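Local coordinates for deoxycytidylate deaminase (Cyanophage S-TIM5, PDB 4P9E), which probably catalyses the zinc-dependent deamination of dCMP to dUMP, and binds dTTP as its allosteric inhibitor, at residues Lys9-Ser20 and Ser89-Pro97; Leu41-Pro49 and Val68-Met79. All coordinates share one frame; numbering follows the deposited sequence.

Interaction 1 (Lys9-Ser20 and Ser89-Pro97); sequences KEAYMKTAELFS and SELFCTHSP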
loop_
_atom_site.group_PDB
_atom_site.type_symbol
_atom_site.label_atom_id
_atom_site.label_comp_id
_atom_site.label_asym_id
_atom_site.label_seq_id
_atom_site.Cartn_x
_atom_site.Cartn_y
_atom_site.Cartn_z
ATOM N N LYS A 9 21.599 -4.750 15.563
ATOM C CA LYS A 9 21.360 -6.152 15.290
ATOM C C LYS A 9 20.895 -6.821 16.575
ATOM O O LYS A 9 19.888 -7.542 16.607
ATOM C CB LYS A 9 22.667 -6.770 14.796
ATOM C CG LYS A 9 22.523 -8.035 13.992
ATOM C CD LYS A 9 23.790 -8.349 13.196
ATOM C CE LYS A 9 23.791 -7.687 11.817
ATOM N NZ LYS A 9 24.742 -8.322 10.839
ATOM N N GLU A 10 21.621 -6.532 17.648
ATOM C CA GLU A 10 21.350 -7.105 18.951
ATOM C C GLU A 10 20.023 -6.625 19.532
ATOM O O GLU A 10 19.312 -7.401 20.166
ATOM C CB GLU A 10 22.505 -6.796 19.912
ATOM C CG GLU A 10 22.353 -7.351 21.331
ATOM C CD GLU A 10 22.417 -8.881 21.415
ATOM O OE1 GLU A 10 23.052 -9.519 20.536
ATOM O OE2 GLU A 10 21.825 -9.437 22.379
ATOM N N ALA A 11 19.686 -5.359 19.316
ATOM C CA ALA A 11 18.407 -4.831 19.790
ATOM C C ALA A 11 17.229 -5.560 19.139
ATOM O O ALA A 11 16.208 -5.798 19.781
ATOM C CB ALA A 11 18.312 -3.335 19.554
ATOM N N TYR A 12 17.391 -5.924 17.873
ATOM C CA TYR A 12 16.398 -6.732 17.175
ATOM C C TYR A 12 16.232 -8.100 17.817
ATOM O O TYR A 12 15.117 -8.526 18.097
ATOM C CB TYR A 12 16.763 -6.887 15.700
ATOM C CG TYR A 12 16.607 -5.608 14.919
ATOM C CD1 TYR A 12 15.553 -4.749 15.175
ATOM C CD2 TYR A 12 17.521 -5.253 13.929
ATOM C CE1 TYR A 12 15.398 -3.587 14.463
ATOM C CE2 TYR A 12 17.378 -4.082 13.206
ATOM C CZ TYR A 12 16.317 -3.249 13.481
ATOM O OH TYR A 12 16.161 -2.074 12.777
ATOM N N MET A 13 17.345 -8.783 18.055
ATOM C CA MET A 13 17.278 -10.101 18.664
ATOM C C MET A 13 16.678 -10.026 20.053
ATOM O O MET A 13 15.884 -10.872 20.435
ATOM C CB MET A 13 18.648 -10.773 18.721
ATOM C CG MET A 13 18.582 -12.248 19.070
ATOM S SD MET A 13 17.478 -13.191 17.993
ATOM C CE MET A 13 18.503 -13.548 16.572
ATOM N N LYS A 14 17.028 -9.006 20.810
ATOM C CA LYS A 14 16.455 -8.893 22.141
ATOM C C LYS A 14 14.955 -8.610 22.124
ATOM O O LYS A 14 14.255 -8.896 23.090
ATOM C CB LYS A 14 17.197 -7.847 22.964
ATOM C CG LYS A 14 18.464 -8.384 23.597
ATOM C CD LYS A 14 18.974 -7.434 24.658
ATOM C CE LYS A 14 20.498 -7.482 24.776
ATOM N NZ LYS A 14 21.044 -6.234 25.408
ATOM N N THR A 15 14.470 -8.057 21.022
ATOM C CA THR A 15 13.064 -7.738 20.887
ATOM C C THR A 15 12.319 -9.021 20.596
ATOM O O THR A 15 11.299 -9.318 21.213
ATOM C CB THR A 15 12.829 -6.721 19.760
ATOM O OG1 THR A 15 13.506 -5.498 20.074
ATOM C CG2 THR A 15 11.330 -6.436 19.572
ATOM N N ALA A 16 12.843 -9.788 19.656
ATOM C CA ALA A 16 12.326 -11.121 19.422
ATOM C C ALA A 16 12.275 -11.908 20.747
ATOM O O ALA A 16 11.319 -12.630 21.003
ATOM C CB ALA A 16 13.170 -11.833 18.396
ATOM N N GLU A 17 13.294 -11.746 21.591
ATOM C CA GLU A 17 13.308 -12.368 22.910
ATOM C C GLU A 17 12.231 -11.839 23.845
ATOM O O GLU A 17 11.624 -12.610 24.589
ATOM C CB GLU A 17 14.661 -12.198 23.579
ATOM C CG GLU A 17 15.688 -13.195 23.124
ATOM C CD GLU A 17 17.074 -12.863 23.643
ATOM O OE1 GLU A 17 18.051 -13.297 23.009
ATOM O OE2 GLU A 17 17.194 -12.173 24.685
ATOM N N LEU A 18 12.016 -10.528 23.833
ATOM C CA LEU A 18 10.919 -9.914 24.583
ATOM C C LEU A 18 9.601 -10.569 24.227
ATOM O O LEU A 18 8.749 -10.808 25.085
ATOM C CB LEU A 18 10.804 -8.441 24.227
ATOM C CG LEU A 18 11.007 -7.424 25.329
ATOM C CD1 LEU A 18 12.226 -7.785 26.154
ATOM C CD2 LEU A 18 11.191 -6.068 24.694
ATOM N N PHE A 19 9.423 -10.862 22.948
ATOM C CA PHE A 19 8.160 -11.428 22.509
ATOM C C PHE A 19 8.049 -12.928 22.660
ATOM O O PHE A 19 6.951 -13.442 22.754
ATOM C CB PHE A 19 7.811 -10.970 21.099
ATOM C CG PHE A 19 7.328 -9.558 21.058
ATOM C CD1 PHE A 19 6.038 -9.245 21.465
ATOM C CD2 PHE A 19 8.167 -8.533 20.662
ATOM C CE1 PHE A 19 5.588 -7.933 21.452
ATOM C CE2 PHE A 19 7.726 -7.222 20.649
ATOM C CZ PHE A 19 6.436 -6.916 21.045
ATOM N N SER A 20 9.173 -13.632 22.711
ATOM C CA SER A 20 9.115 -15.066 22.974
ATOM C C SER A 20 8.484 -15.317 24.337
ATOM O O SER A 20 7.795 -16.313 24.531
ATOM C CB SER A 20 10.500 -15.723 22.898
ATOM O OG SER A 20 11.369 -15.230 23.898
ATOM N N SER A 89 13.016 -8.375 3.188
ATOM C CA SER A 89 13.158 -8.152 4.613
ATOM C C SER A 89 14.093 -9.176 5.234
ATOM O O SER A 89 14.561 -10.100 4.562
ATOM C CB SER A 89 11.804 -8.261 5.297
ATOM O OG SER A 89 11.367 -9.607 5.283
ATOM N N GLU A 90 14.345 -9.006 6.526
ATOM C CA GLU A 90 15.105 -9.976 7.300
ATOM C C GLU A 90 14.320 -10.452 8.500
ATOM O O GLU A 90 13.556 -9.706 9.100
ATOM C CB GLU A 90 16.397 -9.360 7.780
ATOM C CG GLU A 90 16.940 -8.351 6.804
ATOM C CD GLU A 90 18.410 -8.153 6.963
ATOM O OE1 GLU A 90 18.811 -7.324 7.804
ATOM O OE2 GLU A 90 19.154 -8.847 6.253
ATOM N N LEU A 91 14.524 -11.706 8.854
ATOM C CA LEU A 91 13.847 -12.287 9.985
ATOM C C LEU A 91 14.799 -12.445 11.175
ATOM O O LEU A 91 15.818 -13.113 11.051
ATOM C CB LEU A 91 13.342 -13.649 9.563
ATOM C CG LEU A 91 12.503 -14.374 10.595
ATOM C CD1 LEU A 91 11.282 -13.529 10.931
ATOM C CD2 LEU A 91 12.114 -15.715 10.024
ATOM N N PHE A 92 14.491 -11.826 12.313
ATOM C CA PHE A 92 15.191 -12.158 13.556
ATOM C C PHE A 92 14.331 -13.097 14.374
ATOM O O PHE A 92 13.253 -12.738 14.820
ATOM C CB PHE A 92 15.502 -10.932 14.399
ATOM C CG PHE A 92 16.519 -10.036 13.797
ATOM C CD1 PHE A 92 17.820 -10.041 14.261
ATOM C CD2 PHE A 92 16.188 -9.188 12.756
ATOM C CE1 PHE A 92 18.759 -9.209 13.695
ATOM C CE2 PHE A 92 17.133 -8.366 12.197
ATOM C CZ PHE A 92 18.411 -8.378 12.664
ATOM N N CYS A 93 14.808 -14.310 14.580
ATOM C CA CYS A 93 14.070 -15.235 15.398
ATOM C C CYS A 93 14.925 -15.704 16.598
ATOM O O CYS A 93 16.150 -15.747 16.513
ATOM C CB CYS A 93 13.584 -16.399 14.527
ATOM S SG CYS A 93 12.240 -17.365 15.281
ATOM N N THR A 94 14.291 -16.010 17.723
ATOM C CA THR A 94 15.016 -16.621 18.834
ATOM C C THR A 94 15.525 -18.009 18.465
ATOM O O THR A 94 16.559 -18.438 18.944
ATOM C CB THR A 94 14.161 -16.742 20.115
ATOM O OG1 THR A 94 12.934 -17.417 19.824
ATOM C CG2 THR A 94 13.856 -15.378 20.697
ATOM N N HIS A 95 14.802 -18.705 17.602
ATOM C CA HIS A 95 15.199 -20.046 17.221
ATOM C C HIS A 95 15.363 -20.232 15.732
ATOM O O HIS A 95 14.701 -19.570 14.949
ATOM C CB HIS A 95 14.203 -21.062 17.745
ATOM C CG HIS A 95 14.173 -21.149 19.238
ATOM N ND1 HIS A 95 13.641 -20.152 20.026
ATOM C CD2 HIS A 95 14.641 -22.095 20.078
ATOM C CE1 HIS A 95 13.767 -20.493 21.296
ATOM N NE2 HIS A 95 14.361 -21.669 21.359
ATOM N N SER A 96 16.289 -21.115 15.369
ATOM C CA SER A 96 16.381 -21.684 14.035
ATOM C C SER A 96 14.978 -22.164 13.650
ATOM O O SER A 96 14.267 -22.696 14.494
ATOM C CB SER A 96 17.409 -22.831 14.052
ATOM O OG SER A 96 17.066 -23.922 13.203
ATOM N N PRO A 97 14.542 -21.916 12.399
ATOM C CA PRO A 97 13.189 -22.338 12.016
ATOM C C PRO A 97 13.053 -23.787 11.556
ATOM O O PRO A 97 13.982 -24.369 11.011
ATOM C CB PRO A 97 12.831 -21.385 10.871
ATOM C CG PRO A 97 14.114 -20.965 10.329
ATOM C CD PRO A 97 15.074 -20.910 11.470
#
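Helix 9-20 crosses strand 90-93 at -55°, the short axes coming within 7.4 Å, so that Met13, Ala16 and Glu17 follow one another over Phe92, Cys93 and Thr94. The Phe92 ring is the main piece of the contact. Tyr12 CB sits squarely over the centre of its face, 3.5 Å from the ring centroid and almost on the ring normal, a CH-pi contact. Beyond that carbon the tyrosine ring tilts, the two planes meeting at 48°, and Tyr12 CD2 comes to 3.5 Å from Phe92 CZ. At the rim of the same phenylalanine, in the plane of the ring, lies Lys9 CG. Further along the helix, Met13 has CG anti to its backbone nitrogen (chi1 -168°), and bends at the next two torsions bring its sulfur and methyl group down beside the carbonyl oxygen of Cys93. Ala16 needs no such reach: its CB stands 3.7 Å from Phe92 O, the small residue where helix and strand come close. The last hold is the Thr94 methyl, with CG2 3.7 Å from Glu17 CG and next to Ser20 CB. The polar groups bond away from the pair, Thr94 OG1 to His95 ND1 at 2.8 Å and to Gly31 N, the Glu17 carboxylate to Arg116 in a salt bridge. Van der Waals and CH-pi contacts therefore join helix and strand, with Met13 and Ala16 lying against carbonyl oxygens.

Interaction 2 (Leu41-Pro49 and Val68-Met79); sequences LAHGWNGTP and VLHAEQNALVKM. With ZN (zinc ion), chain B.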
loop_
_atom_site.group_PDB
_atom_site.type_symbol
_atom_site.label_atom_id
_atom_site.label_comp_id
_atom_site.label_asym_id
_atom_site.label_seq_id
_atom_site.Cartn_x
_atom_site.Cartn_y
_atom_site.Cartn_z
ATOM N N LEU A 41 8.525 -4.450 10.997
ATOM C CA LEU A 41 7.253 -4.461 10.301
ATOM C C LEU A 41 6.268 -5.440 10.905
ATOM O O LEU A 41 5.074 -5.308 10.714
ATOM C CB LEU A 41 7.452 -4.794 8.829
ATOM C CG LEU A 41 8.409 -3.887 8.077
ATOM C CD1 LEU A 41 8.519 -4.414 6.672
ATOM C CD2 LEU A 41 7.979 -2.415 8.120
ATOM N N ALA A 42 6.765 -6.426 11.629
ATOM C CA ALA A 42 5.912 -7.464 12.192
ATOM C C ALA A 42 6.633 -8.162 13.326
ATOM O O ALA A 42 7.865 -8.222 13.358
ATOM C CB ALA A 42 5.516 -8.491 11.120
ATOM N N HIS A 43 5.857 -8.696 14.256
ATOM C CA HIS A 43 6.403 -9.511 15.322
ATOM C C HIS A 43 5.487 -10.705 15.505
ATOM O O HIS A 43 4.394 -10.743 14.962
ATOM C CB HIS A 43 6.542 -8.702 16.605
ATOM C CG HIS A 43 5.257 -8.108 17.081
ATOM N ND1 HIS A 43 4.548 -8.623 18.138
ATOM C CD2 HIS A 43 4.551 -7.048 16.626
ATOM C CE1 HIS A 43 3.452 -7.902 18.325
ATOM N NE2 HIS A 43 3.437 -6.944 17.422
ATOM N N GLY A 44 5.940 -11.689 16.256
ATOM C CA GLY A 44 5.214 -12.928 16.341
ATOM C C GLY A 44 5.807 -13.826 17.395
ATOM O O GLY A 44 6.990 -13.767 17.714
ATOM N N TRP A 45 4.957 -14.666 17.951
ATOM C CA TRP A 45 5.418 -15.620 18.914
ATOM C C TRP A 45 4.631 -16.903 18.762
ATOM O O TRP A 45 3.708 -17.001 17.957
ATOM C CB TRP A 45 5.328 -15.054 20.332
ATOM C CG TRP A 45 3.940 -14.650 20.757
ATOM C CD1 TRP A 45 2.970 -15.467 21.261
ATOM C CD2 TRP A 45 3.369 -13.330 20.721
ATOM N NE1 TRP A 45 1.844 -14.750 21.536
ATOM C CE2 TRP A 45 2.052 -13.441 21.218
ATOM C CE3 TRP A 45 3.841 -12.076 20.314
ATOM C CZ2 TRP A 45 1.196 -12.337 21.318
ATOM C CZ3 TRP A 45 2.991 -10.977 20.417
ATOM C CH2 TRP A 45 1.684 -11.116 20.916
ATOM N N ASN A 46 5.022 -17.952 19.461
ATOM C CA ASN A 46 4.348 -19.216 19.220
ATOM C C ASN A 46 3.128 -19.416 20.107
ATOM O O ASN A 46 3.128 -19.051 21.273
ATOM C CB ASN A 46 5.317 -20.401 19.279
ATOM C CG ASN A 46 5.915 -20.594 20.637
ATOM O OD1 ASN A 46 5.885 -19.699 21.472
ATOM N ND2 ASN A 46 6.461 -21.771 20.874
ATOM N N GLY A 47 2.072 -19.977 19.535
ATOM C CA GLY A 47 0.857 -20.196 20.281
ATOM C C GLY A 47 -0.369 -20.441 19.436
ATOM O O GLY A 47 -0.301 -20.572 18.223
ATOM N N THR A 48 -1.505 -20.500 20.112
ATOM C CA THR A 48 -2.797 -20.773 19.489
ATOM C C THR A 48 -3.399 -19.519 18.862
ATOM O O THR A 48 -3.127 -18.396 19.307
ATOM C CB THR A 48 -3.812 -21.329 20.519
ATOM O OG1 THR A 48 -4.176 -20.300 21.454
ATOM C CG2 THR A 48 -3.222 -22.513 21.252
ATOM N N PRO A 49 -4.233 -19.733 17.853
ATOM C CA PRO A 49 -4.834 -18.653 17.077
ATOM C C PRO A 49 -5.775 -17.836 17.931
ATOM O O PRO A 49 -6.332 -18.351 18.891
ATOM C CB PRO A 49 -5.616 -19.404 16.006
ATOM C CG PRO A 49 -4.855 -20.643 15.809
ATOM C CD PRO A 49 -4.317 -21.022 17.150
ATOM N N VAL A 68 -1.278 -24.840 17.132
ATOM C CA VAL A 68 -0.476 -23.694 17.514
ATOM C C VAL A 68 0.441 -23.275 16.365
ATOM O O VAL A 68 1.053 -24.104 15.694
ATOM C CB VAL A 68 0.295 -23.917 18.846
ATOM C CG1 VAL A 68 -0.247 -25.124 19.565
ATOM C CG2 VAL A 68 1.787 -24.044 18.613
ATOM N N LEU A 69 0.488 -21.972 16.124
ATOM C CA LEU A 69 1.336 -21.397 15.092
ATOM C C LEU A 69 2.726 -21.120 15.639
ATOM O O LEU A 69 2.878 -20.732 16.794
ATOM C CB LEU A 69 0.732 -20.078 14.605
ATOM C CG LEU A 69 -0.737 -20.186 14.231
ATOM C CD1 LEU A 69 -1.561 -19.164 15.006
ATOM C CD2 LEU A 69 -0.892 -20.011 12.752
ATOM N N HIS A 70 3.738 -21.315 14.805
ATOM C CA HIS A 70 5.087 -20.936 15.162
ATOM C C HIS A 70 5.189 -19.426 15.067
ATOM O O HIS A 70 4.386 -18.787 14.394
ATOM C CB HIS A 70 6.081 -21.602 14.227
ATOM C CG HIS A 70 6.076 -23.093 14.320
ATOM N ND1 HIS A 70 6.804 -23.891 13.466
ATOM C CD2 HIS A 70 5.443 -23.930 15.169
ATOM C CE1 HIS A 70 6.604 -25.161 13.778
ATOM N NE2 HIS A 70 5.787 -25.209 14.808
ATOM N N ALA A 71 6.171 -18.863 15.756
ATOM C CA ALA A 71 6.405 -17.428 15.758
ATOM C C ALA A 71 6.547 -16.887 14.334
ATOM O O ALA A 71 6.078 -15.793 14.022
ATOM C CB ALA A 71 7.658 -17.117 16.564
ATOM N N GLU A 72 7.199 -17.667 13.477
ATOM C CA GLU A 72 7.464 -17.252 12.111
ATOM C C GLU A 72 6.168 -17.246 11.310
ATOM O O GLU A 72 5.927 -16.339 10.525
ATOM C CB GLU A 72 8.512 -18.167 11.445
ATOM C CG GLU A 72 9.852 -18.316 12.184
ATOM C CD GLU A 72 9.854 -19.447 13.218
ATOM O OE1 GLU A 72 8.837 -19.638 13.932
ATOM O OE2 GLU A 72 10.892 -20.140 13.325
ATOM N N GLN A 73 5.331 -18.259 11.506
ATOM C CA GLN A 73 3.978 -18.257 10.957
ATOM C C GLN A 73 3.130 -17.024 11.351
ATOM O O GLN A 73 2.446 -16.440 10.511
ATOM C CB GLN A 73 3.268 -19.554 11.316
ATOM C CG GLN A 73 3.749 -20.705 10.473
ATOM C CD GLN A 73 3.436 -22.073 11.060
ATOM O OE1 GLN A 73 2.755 -22.193 12.077
ATOM N NE2 GLN A 73 3.958 -23.118 10.420
ATOM N N ASN A 74 3.198 -16.627 12.616
ATOM C CA ASN A 74 2.524 -15.411 13.061
ATOM C C ASN A 74 3.024 -14.120 12.400
ATOM O O ASN A 74 2.227 -13.299 11.924
ATOM C CB ASN A 74 2.579 -15.290 14.576
ATOM C CG ASN A 74 1.393 -15.933 15.240
ATOM O OD1 ASN A 74 0.274 -15.862 14.729
ATOM N ND2 ASN A 74 1.622 -16.571 16.380
ATOM N N ALA A 75 4.335 -13.944 12.371
ATOM C CA ALA A 75 4.919 -12.803 11.697
ATOM C C ALA A 75 4.489 -12.753 10.221
ATOM O O ALA A 75 3.996 -11.732 9.736
ATOM C CB ALA A 75 6.447 -12.834 11.829
ATOM N N LEU A 76 4.673 -13.871 9.528
ATOM C CA LEU A 76 4.237 -14.026 8.150
ATOM C C LEU A 76 2.764 -13.683 7.919
ATOM O O LEU A 76 2.421 -12.976 6.978
ATOM C CB LEU A 76 4.483 -15.463 7.712
ATOM C CG LEU A 76 4.132 -15.764 6.252
ATOM C CD1 LEU A 76 4.968 -14.922 5.313
ATOM C CD2 LEU A 76 4.343 -17.225 5.976
ATOM N N VAL A 77 1.882 -14.204 8.760
ATOM C CA VAL A 77 0.468 -13.873 8.630
ATOM C C VAL A 77 0.216 -12.372 8.844
ATOM O O VAL A 77 -0.589 -11.767 8.143
ATOM C CB VAL A 77 -0.426 -14.771 9.538
ATOM C CG1 VAL A 77 -1.745 -14.093 9.876
ATOM C CG2 VAL A 77 -0.662 -16.124 8.869
ATOM N N LYS A 78 0.922 -11.766 9.787
ATOM C CA LYS A 78 0.817 -10.319 9.961
ATOM C C LYS A 78 1.276 -9.552 8.728
ATOM O O LYS A 78 0.672 -8.535 8.383
ATOM C CB LYS A 78 1.570 -9.843 11.205
ATOM C CG LYS A 78 0.812 -10.089 12.469
ATOM C CD LYS A 78 1.631 -9.808 13.698
ATOM C CE LYS A 78 0.903 -10.310 14.943
ATOM N NZ LYS A 78 1.686 -10.079 16.178
ATOM N N MET A 79 2.328 -10.035 8.071
ATOM C CA MET A 79 2.798 -9.442 6.825
ATOM C C MET A 79 1.770 -9.552 5.728
ATOM O O MET A 79 1.637 -8.650 4.940
ATOM C CB MET A 79 4.113 -10.061 6.346
ATOM C CG MET A 79 5.304 -9.683 7.187
ATOM S SD MET A 79 5.400 -7.914 7.502
ATOM C CE MET A 79 5.967 -7.263 5.939
HETATM ZN ZN ZN B . 8.369 -23.583 12.315
HETATM O O HOH W 1 10.084 -22.570 13.739
#
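Gly47 and Leu69 pair through both backbone groups, Gly47 N to Leu69 O at 3.0 Å and Leu69 N to Gly47 O at 2.6 Å, a single antiparallel bridge that ties the two loops together just before helix 71-79. Two side chains of that helix hydrogen-bond to the strand backbone. Asn74 ND2 donates to Trp45 O at 2.7 Å, nearly along the C=O axis and with the acceptor in the amide plane. Lys78, extended beyond CG, runs its aliphatic chain beside His43 O and brings NZ to 3.0 Å from that oxygen, well above the carbonyl plane; the same NZ stands over one face of the His43 imidazole and also bonds to Gly38 O of the second subunit. Apolar packing fills the far end, where Met79, its chain bent, lays SD 3.7 Å from Ala42 CB and touches Leu41 with its methyl. At the other end Leu69 CD1 meets Pro49 CG. In the middle the strand runs close to the helix, Gly44 CA 4.7 Å from Ala75 CA and facing Asn74 CB. The metal bond comes from His70 at the N-cap position: ND1 binds zinc at 2.0 Å, alongside Cys98, Cys101 and water 1, which donates to Glu72 OE2. A histidine and glutamate at one helix start, completed by a CxxC pair, form the zinc site of the cytidine and deoxycytidylate deaminase family, with Glu72 the predicted proton donor; His43, Trp45, Gly47 and Thr48, with Asn74 and Lys78, contact dCMP and dTTP when bound, but this chain is empty.

The centres of interactions 1 and 2 lie 12 Å apart, and both reach the same mixed five-stranded sheet. Interaction 1 packs helix 6-20 on strand 90-93 inside the sheet; interaction 2 sets helix 71-80 against the outermost strand 39-45. Along the chain, 41-49 and 68-79 fall between 9-20 and 89-97, so interaction 2 is nested within the loop that interaction 1 closes. The two also touch directly: helix 6-20 meets the nucleotide-binding residues His43 and Trp45 through Phe19, while Cys93, at the end of strand 90-93, and Pro97 in the loop after it border Glu72 beside the zinc site. Both contacts extend to the second subunit.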